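Local coordinates for protein motility-associated killing factor MakB (Vibrio cholerae serotype O1, PDB 6W1W) that probably serves as one component of a three-part cytotoxin that resembles the alpha-pore-forming toxins, at residues 24-29 against 271-276. Sequence-based numbering, arbitrary orientation. Where two conformers were deposited one is given.
Sequences LGISNY and EEFLKI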
loop_
_atom_site.group_PDB
_atom_site.type_symbol
_atom_site.label_atom_id
_atom_site.label_comp_id
_atom_site.label_asym_id
_atom_site.label_seq_id
_atom_site.Cartn_x
_atom_site.Cartn_y
_atom_site.Cartn_z
ATOM N N LEU A 24 2.648 -0.893 -0.659
ATOM C CA LEU A 24 2.466 -1.542 0.637
ATOM C C LEU A 24 1.182 -1.073 1.308
ATOM O O LEU A 24 0.361 -1.889 1.744
ATOM C CB LEU A 24 3.674 -1.264 1.532
ATOM C CG LEU A 24 5.017 -1.766 1.004
ATOM C CD1 LEU A 24 6.156 -0.962 1.608
ATOM C CD2 LEU A 24 5.182 -3.251 1.295
ATOM N N GLY A 25 0.991 0.248 1.399
ATOM C CA GLY A 25 -0.225 0.787 1.986
ATOM C C GLY A 25 -1.480 0.356 1.258
ATOM O O GLY A 25 -2.585 0.470 1.804
ATOM N N ILE A 26 -1.332 -0.139 0.036
ATOM C CA ILE A 26 -2.445 -0.648 -0.749
ATOM C C ILE A 26 -2.540 -2.165 -0.660
ATOM O O ILE A 26 -3.637 -2.721 -0.580
ATOM C CB ILE A 26 -2.303 -0.180 -2.216
ATOM C CG1 ILE A 26 -3.030 1.155 -2.452
ATOM C CG2 ILE A 26 -2.780 -1.247 -3.210
ATOM C CD1 ILE A 26 -2.567 2.308 -1.596
ATOM N N SER A 27 -1.389 -2.840 -0.634
ATOM C CA SER A 27 -1.361 -4.299 -0.675
ATOM C C SER A 27 -1.981 -4.935 0.563
ATOM O O SER A 27 -2.354 -6.114 0.518
ATOM C CB SER A 27 0.076 -4.800 -0.839
ATOM O OG SER A 27 0.876 -4.447 0.276
ATOM N N ASN A 28 -2.110 -4.195 1.658
ATOM C CA ASN A 28 -2.750 -4.721 2.854
ATOM C C ASN A 28 -4.164 -4.190 3.047
ATOM O O ASN A 28 -4.866 -4.648 3.953
ATOM C CB ASN A 28 -1.888 -4.432 4.088
ATOM C CG ASN A 28 -0.699 -5.375 4.193
ATOM O OD1 ASN A 28 -0.843 -6.526 4.606
ATOM N ND2 ASN A 28 0.481 -4.892 3.810
ATOM N N TYR A 29 -4.606 -3.248 2.209
ATOM C CA TYR A 29 -6.031 -2.940 2.155
ATOM C C TYR A 29 -6.814 -4.155 1.679
ATOM O O TYR A 29 -7.961 -4.364 2.095
ATOM C CB TYR A 29 -6.297 -1.749 1.236
ATOM C CG TYR A 29 -7.768 -1.445 1.050
ATOM C CD1 TYR A 29 -8.452 -0.649 1.959
ATOM C CD2 TYR A 29 -8.474 -1.948 -0.040
ATOM C CE1 TYR A 29 -9.797 -0.368 1.796
ATOM C CE2 TYR A 29 -9.819 -1.676 -0.213
ATOM C CZ TYR A 29 -10.476 -0.883 0.708
ATOM O OH TYR A 29 -11.815 -0.601 0.547
ATOM N N GLU A 271 -7.997 6.151 0.619
ATOM C CA GLU A 271 -7.473 7.407 0.094
ATOM C C GLU A 271 -5.961 7.386 -0.097
ATOM O O GLU A 271 -5.416 8.331 -0.676
ATOM C CB GLU A 271 -7.869 8.572 1.002
ATOM C CG GLU A 271 -9.367 8.706 1.251
ATOM C CD GLU A 271 -10.178 8.982 -0.012
ATOM O OE1 GLU A 271 -9.591 9.355 -1.051
ATOM O OE2 GLU A 271 -11.419 8.833 0.042
ATOM N N GLU A 272 -5.274 6.342 0.372
ATOM C CA GLU A 272 -3.868 6.154 0.050
ATOM C C GLU A 272 -3.663 5.656 -1.373
ATOM O O GLU A 272 -2.537 5.722 -1.877
ATOM C CB GLU A 272 -3.223 5.185 1.047
ATOM C CG GLU A 272 -3.325 5.637 2.507
ATOM C CD GLU A 272 -2.708 7.008 2.752
ATOM O OE1 GLU A 272 -1.539 7.218 2.361
ATOM O OE2 GLU A 272 -3.398 7.878 3.326
ATOM N N PHE A 273 -4.722 5.164 -2.026
ATOM C CA PHE A 273 -4.641 4.847 -3.448
ATOM C C PHE A 273 -4.348 6.093 -4.276
ATOM O O PHE A 273 -3.617 6.026 -5.272
ATOM C CB PHE A 273 -5.946 4.211 -3.933
ATOM C CG PHE A 273 -6.102 2.756 -3.585
ATOM C CD1 PHE A 273 -6.618 2.370 -2.354
ATOM C CD2 PHE A 273 -5.771 1.774 -4.506
ATOM C CE1 PHE A 273 -6.780 1.031 -2.037
ATOM C CE2 PHE A 273 -5.929 0.430 -4.197
ATOM C CZ PHE A 273 -6.434 0.058 -2.959
ATOM N N LEU A 274 -4.916 7.238 -3.884
ATOM C CA LEU A 274 -4.805 8.448 -4.691
ATOM C C LEU A 274 -3.369 8.936 -4.826
ATOM O O LEU A 274 -3.069 9.691 -5.760
ATOM C CB LEU A 274 -5.673 9.560 -4.098
ATOM C CG LEU A 274 -7.185 9.442 -4.308
ATOM C CD1 LEU A 274 -7.907 10.570 -3.592
ATOM C CD2 LEU A 274 -7.519 9.445 -5.791
ATOM N N LYS A 275 -2.476 8.533 -3.920
ATOM C CA LYS A 275 -1.075 8.916 -4.039
ATOM C C LYS A 275 -0.382 8.183 -5.183
ATOM O O LYS A 275 0.659 8.648 -5.662
ATOM C CB LYS A 275 -0.356 8.661 -2.711
ATOM C CG LYS A 275 1.020 9.311 -2.584
ATOM C CD LYS A 275 0.983 10.602 -1.762
ATOM C CE LYS A 275 0.430 11.783 -2.556
ATOM N NZ LYS A 275 1.245 12.093 -3.768
ATOM N N ILE A 276 -0.940 7.057 -5.638
ATOM C CA ILE A 276 -0.399 6.375 -6.812
ATOM C C ILE A 276 -0.523 7.259 -8.045
ATOM O O ILE A 276 0.367 7.282 -8.904
ATOM C CB ILE A 276 -1.097 5.014 -7.012
ATOM C CG1 ILE A 276 -0.292 3.898 -6.346
ATOM C CG2 ILE A 276 -1.315 4.707 -8.492
ATOM C CD1 ILE A 276 1.068 3.677 -6.971
#
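I26 and F273 meet where the backbones come closest, their CA atoms 6.5 Å apart, with no hydrogen bond between the segments. Residues 24-29 lie within helix 9-35, kinked where the N atoms of I26 and Y29 lack bonds to the preceding turn; Y29 N binds I26 O instead. S27 OG donates to L24 O, whose only backbone bond within the segment is a weak one from N28 N; the short serine side chain can fold back onto its own helix. Residues 271-275 keep helical backbone angles without regular bonding.

The main side-chain contact is CH-pi. I26 CG1 sits almost exactly over the centre of the F273 ring, 3.4 Å from its centroid and 8° off the normal. CG1 and CG2 of the branched isoleucine lie against the ring, while CD1 runs on to the E272 carbonyl. The contact packs helix 9-35 against the link between helices 251-270 and 276-302, inside an elongated helical bundle consistent with the alpha-pore-forming toxin architecture.

A chi1 of 175° carries the Y29 ring out toward F273, and a face meets its edge, planes at 90° and centroids 5.7 Å apart. The flat phenyl group thus gives a face to I26 and an edge to Y29 at once, filling a buried apolar site. The Y29 hydroxyl makes a weak hydrogen bond to E139. E272 contributes CB to I26 CD1, after which its bent chain carries the carboxylate away.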